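Long-range contact in PKS (Streptomyces albus, PDB 4OQJ), which probably extends polyketide chains as the ketosynthase part of an acyltransferase-less type I synthase that makes the antibiotic oxazolomycin: residues Leu388-Phe399 against Tyr414-Pro423. Sequence-based numbering, arbitrary orientation.
Sequences LRHRTLVPSLCF and YVGTETKEWP
Leu393 lays its CD2 methyl over one face of the Trp422 indole, 3.9 Å from the centroid of the five-membered ring, a CH-pi contact in which a branched aliphatic residue sets a methyl on a flat aromatic surface. At the six-membered end of the same indole, Leu388 CD2 reaches CH2 at 3.4 Å, bringing the last turn of helix 376-390 against the ring. Trp422 swings its indole toward the two leucines because chi1 (-171°) places CG opposite the backbone N, and its buried NE1 is satisfied by Ser324 OG.

The helix ends in a Schellman motif, whose positive-phi residue, Arg391, turns the chain out into a short antiparallel pairing. Its carbonyl O accepts Trp422 N at 2.9 Å, the N-H nearly straight but approaching from above the carbonyl plane. Leu393 and Lys420 form a hydrogen-bonded pair, bonded both ways through their backbones, and their side chains run alongside each other: the lysine's methylene CE rests 4.0 Å from Leu393 CD1, and its amine continues past it to a long salt bridge with Glu418 OE2.

Farther on, Pro395, lacking an N-H, packs its ring against Thr419 and the Thr417 carbonyl, and Ser396 N resumes the bonding, giving Gly416 O a bond lying in the carbonyl plane. Beside it Phe399 and Val415 meet: the valine CB stands 3.8 Å above the ring centre, only 5° off the normal, and its two methyls spread over the same face. Thr417 CG2 touches CD2 of this ring.

The contact thus ties the helix and the segment after it to the chain leaving edge strand 413-415 of the thiolase-fold sheet. Four backbone hydrogen bonds set the register, while leucine-indole and valine-phenyl packing supplies hydrophobic attachment at two separate places, with charged side chains kept to the rim.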
loop_
_atom_site.group_PDB
_atom_site.type_symbol
_atom_site.label_atom_id
_atom_site.label_comp_id
_atom_site.label_asym_id
_atom_site.label_seq_id
_atom_site.Cartn_x
_atom_site.Cartn_y
_atom_site.Cartn_z
ATOM N N LEU A 388 22.372 8.019 -14.141
ATOM C CA LEU A 388 23.087 8.635 -13.028
ATOM C C LEU A 388 24.347 7.856 -12.680
ATOM O O LEU A 388 25.398 8.442 -12.420
ATOM C CB LEU A 388 22.189 8.732 -11.790
ATOM C CG LEU A 388 21.135 9.842 -11.767
ATOM C CD1 LEU A 388 20.105 9.574 -10.663
ATOM C CD2 LEU A 388 21.799 11.187 -11.558
ATOM N N ARG A 389 24.230 6.530 -12.655
ATOM C CA ARG A 389 25.368 5.683 -12.342
ATOM C C ARG A 389 26.426 5.814 -13.432
ATOM O O ARG A 389 27.613 5.800 -13.137
ATOM C CB ARG A 389 24.955 4.212 -12.174
ATOM C CG ARG A 389 26.012 3.412 -11.418
ATOM C CD ARG A 389 25.772 1.902 -11.333
ATOM N NE ARG A 389 26.788 1.303 -10.457
ATOM C CZ ARG A 389 27.231 0.048 -10.525
ATOM N NH1 ARG A 389 26.749 -0.796 -11.431
ATOM N NH2 ARG A 389 28.171 -0.366 -9.675
ATOM N N HIS A 390 25.994 5.943 -14.684
ATOM C CA HIS A 390 26.914 6.087 -15.807
ATOM C C HIS A 390 27.332 7.543 -16.068
ATOM O O HIS A 390 28.168 7.789 -16.933
ATOM C CB HIS A 390 26.285 5.519 -17.091
ATOM C CG HIS A 390 26.309 4.028 -17.179
ATOM N ND1 HIS A 390 25.213 3.244 -16.890
ATOM C CD2 HIS A 390 27.295 3.171 -17.541
ATOM C CE1 HIS A 390 25.526 1.971 -17.049
ATOM N NE2 HIS A 390 26.785 1.900 -17.446
ATOM N N ARG A 391 26.741 8.497 -15.347
ATOM C CA ARG A 391 26.958 9.936 -15.596
ATOM C C ARG A 391 26.850 10.241 -17.083
ATOM O O ARG A 391 27.703 10.910 -17.694
ATOM C CB ARG A 391 28.308 10.389 -15.025
ATOM C CG ARG A 391 28.263 10.599 -13.502
ATOM C CD ARG A 391 29.330 9.809 -12.745
ATOM N NE ARG A 391 30.617 10.511 -12.683
ATOM C CZ ARG A 391 31.057 11.227 -11.646
ATOM N NH1 ARG A 391 30.328 11.363 -10.541
ATOM N NH2 ARG A 391 32.246 11.814 -11.711
ATOM N N THR A 392 25.765 9.738 -17.652
ATOM C CA THR A 392 25.522 9.807 -19.078
ATOM C C THR A 392 24.053 10.112 -19.365
ATOM O O THR A 392 23.153 9.410 -18.888
ATOM C CB THR A 392 25.919 8.481 -19.742
ATOM O OG1 THR A 392 27.314 8.229 -19.498
ATOM C CG2 THR A 392 25.646 8.514 -21.226
ATOM N N LEU A 393 23.809 11.169 -20.132
ATOM C CA LEU A 393 22.474 11.461 -20.618
ATOM C C LEU A 393 22.221 10.605 -21.844
ATOM O O LEU A 393 23.170 10.305 -22.575
ATOM C CB LEU A 393 22.320 12.943 -20.968
ATOM C CG LEU A 393 22.414 13.982 -19.846
ATOM C CD1 LEU A 393 22.428 15.402 -20.430
ATOM C CD2 LEU A 393 21.275 13.835 -18.861
ATOM N N VAL A 394 20.962 10.236 -22.078
ATOM C CA VAL A 394 20.582 9.465 -23.258
ATOM C C VAL A 394 19.390 10.113 -23.977
ATOM O O VAL A 394 18.676 10.928 -23.391
ATOM C CB VAL A 394 20.221 8.002 -22.909
ATOM C CG1 VAL A 394 21.382 7.298 -22.191
ATOM C CG2 VAL A 394 18.937 7.947 -22.064
ATOM N N PRO A 395 19.174 9.754 -25.256
ATOM C CA PRO A 395 18.121 10.389 -26.047
ATOM C C PRO A 395 16.711 10.032 -25.603
ATOM O O PRO A 395 16.461 8.927 -25.113
ATOM C CB PRO A 395 18.359 9.848 -27.463
ATOM C CG PRO A 395 19.749 9.360 -27.477
ATOM C CD PRO A 395 20.011 8.871 -26.085
ATOM N N SER A 396 15.816 10.998 -25.773
ATOM C CA SER A 396 14.387 10.758 -25.828
ATOM C C SER A 396 14.061 10.650 -27.319
ATOM O O SER A 396 14.464 11.507 -28.097
ATOM C CB SER A 396 13.624 11.898 -25.147
ATOM O OG SER A 396 12.268 11.551 -24.917
ATOM N N LEU A 397 13.371 9.592 -27.730
ATOM C CA LEU A 397 13.273 9.261 -29.152
ATOM C C LEU A 397 12.059 9.880 -29.848
ATOM O O LEU A 397 11.136 10.374 -29.198
ATOM C CB LEU A 397 13.242 7.735 -29.320
ATOM C CG LEU A 397 14.438 6.996 -28.697
ATOM C CD1 LEU A 397 14.395 5.504 -28.991
ATOM C CD2 LEU A 397 15.778 7.584 -29.139
ATOM N N CYS A 398 12.093 9.853 -31.181
ATOM C CA CYS A 398 11.004 10.347 -32.024
ATOM C C CYS A 398 10.710 11.828 -31.784
ATOM O O CYS A 398 9.574 12.278 -31.951
ATOM C CB CYS A 398 9.734 9.515 -31.793
ATOM S SG CYS A 398 9.938 7.736 -32.113
ATOM N N PHE A 399 11.738 12.578 -31.388
ATOM C CA PHE A 399 11.616 14.024 -31.211
ATOM C C PHE A 399 12.307 14.782 -32.342
ATOM O O PHE A 399 13.530 14.760 -32.447
ATOM C CB PHE A 399 12.213 14.478 -29.883
ATOM C CG PHE A 399 12.009 15.939 -29.617
ATOM C CD1 PHE A 399 10.785 16.405 -29.177
ATOM C CD2 PHE A 399 13.027 16.846 -29.833
ATOM C CE1 PHE A 399 10.588 17.747 -28.936
ATOM C CE2 PHE A 399 12.835 18.190 -29.604
ATOM C CZ PHE A 399 11.621 18.644 -29.159
ATOM N N TYR A 414 14.222 21.261 -21.840
ATOM C CA TYR A 414 14.461 21.004 -23.244
ATOM C C TYR A 414 14.537 19.484 -23.388
ATOM O O TYR A 414 14.935 18.779 -22.447
ATOM C CB TYR A 414 15.758 21.680 -23.727
ATOM C CG TYR A 414 17.004 20.921 -23.315
ATOM C CD1 TYR A 414 17.568 21.085 -22.053
ATOM C CD2 TYR A 414 17.607 20.020 -24.189
ATOM C CE1 TYR A 414 18.708 20.370 -21.676
ATOM C CE2 TYR A 414 18.735 19.309 -23.826
ATOM C CZ TYR A 414 19.280 19.481 -22.574
ATOM O OH TYR A 414 20.402 18.760 -22.244
ATOM N N VAL A 415 14.159 18.974 -24.551
ATOM C CA VAL A 415 14.186 17.537 -24.786
ATOM C C VAL A 415 15.572 17.108 -25.272
ATOM O O VAL A 415 15.989 17.469 -26.367
ATOM C CB VAL A 415 13.117 17.127 -25.809
ATOM C CG1 VAL A 415 13.147 15.619 -26.047
ATOM C CG2 VAL A 415 11.729 17.571 -25.333
ATOM N N GLY A 416 16.293 16.354 -24.448
ATOM C CA GLY A 416 17.608 15.862 -24.829
ATOM C C GLY A 416 17.501 14.729 -25.835
ATOM O O GLY A 416 16.723 13.786 -25.634
ATOM N N THR A 417 18.271 14.811 -26.915
ATOM C CA THR A 417 18.223 13.806 -27.970
ATOM C C THR A 417 19.601 13.195 -28.256
ATOM O O THR A 417 19.808 12.615 -29.319
ATOM C CB THR A 417 17.671 14.394 -29.280
ATOM O OG1 THR A 417 18.477 15.509 -29.674
ATOM C CG2 THR A 417 16.238 14.852 -29.105
ATOM N N GLU A 418 20.529 13.301 -27.306
ATOM C CA GLU A 418 21.900 12.829 -27.524
ATOM C C GLU A 418 22.384 11.961 -26.386
ATOM O O GLU A 418 22.055 12.197 -25.222
ATOM C CB GLU A 418 22.892 13.995 -27.667
ATOM C CG GLU A 418 22.357 15.277 -28.253
ATOM C CD GLU A 418 23.306 16.449 -28.004
ATOM O OE1 GLU A 418 24.452 16.395 -28.499
ATOM O OE2 GLU A 418 22.914 17.409 -27.298
ATOM N N THR A 419 23.192 10.964 -26.719
ATOM C CA THR A 419 23.943 10.270 -25.707
ATOM C C THR A 419 25.229 11.035 -25.471
ATOM O O THR A 419 26.041 11.201 -26.382
ATOM C CB THR A 419 24.248 8.816 -26.092
ATOM O OG1 THR A 419 23.028 8.143 -26.431
ATOM C CG2 THR A 419 24.872 8.108 -24.926
ATOM N N LYS A 420 25.420 11.518 -24.253
ATOM C CA LYS A 420 26.611 12.309 -23.959
ATOM C C LYS A 420 26.844 12.397 -22.473
ATOM O O LYS A 420 25.956 12.063 -21.673
ATOM C CB LYS A 420 26.478 13.715 -24.541
ATOM C CG LYS A 420 25.329 14.523 -23.951
ATOM C CD LYS A 420 25.488 15.993 -24.306
ATOM C CE LYS A 420 24.469 16.837 -23.591
ATOM N NZ LYS A 420 24.520 18.250 -24.042
ATOM N N GLU A 421 28.030 12.864 -22.106
ATOM C CA GLU A 421 28.365 13.005 -20.702
ATOM C C GLU A 421 27.346 13.913 -20.039
ATOM O O GLU A 421 26.901 14.911 -20.618
ATOM C CB GLU A 421 29.776 13.570 -20.495
ATOM C CG GLU A 421 30.226 13.502 -19.029
ATOM C CD GLU A 421 31.481 14.307 -18.738
ATOM O OE1 GLU A 421 32.207 14.658 -19.693
ATOM O OE2 GLU A 421 31.737 14.590 -17.546
ATOM N N TRP A 422 26.964 13.526 -18.830
ATOM C CA TRP A 422 26.076 14.312 -18.000
ATOM C C TRP A 422 26.961 15.344 -17.311
ATOM O O TRP A 422 27.799 14.972 -16.488
ATOM C CB TRP A 422 25.359 13.395 -17.001
ATOM C CG TRP A 422 24.251 14.025 -16.226
ATOM C CD1 TRP A 422 24.114 15.345 -15.894
ATOM C CD2 TRP A 422 23.115 13.353 -15.681
ATOM N NE1 TRP A 422 22.959 15.530 -15.171
ATOM C CE2 TRP A 422 22.327 14.323 -15.030
ATOM C CE3 TRP A 422 22.689 12.022 -15.679
ATOM C CZ2 TRP A 422 21.136 14.002 -14.380
ATOM C CZ3 TRP A 422 21.514 11.701 -15.034
ATOM C CH2 TRP A 422 20.742 12.690 -14.396
ATOM N N PRO A 423 26.827 16.634 -17.680
ATOM C CA PRO A 423 27.782 17.608 -17.140
ATOM C C PRO A 423 27.731 17.696 -15.616
ATOM O O PRO A 423 26.658 17.587 -15.015
ATOM C CB PRO A 423 27.339 18.936 -17.781
ATOM C CG PRO A 423 26.512 18.551 -18.959
ATOM C CD PRO A 423 25.830 17.281 -18.556
#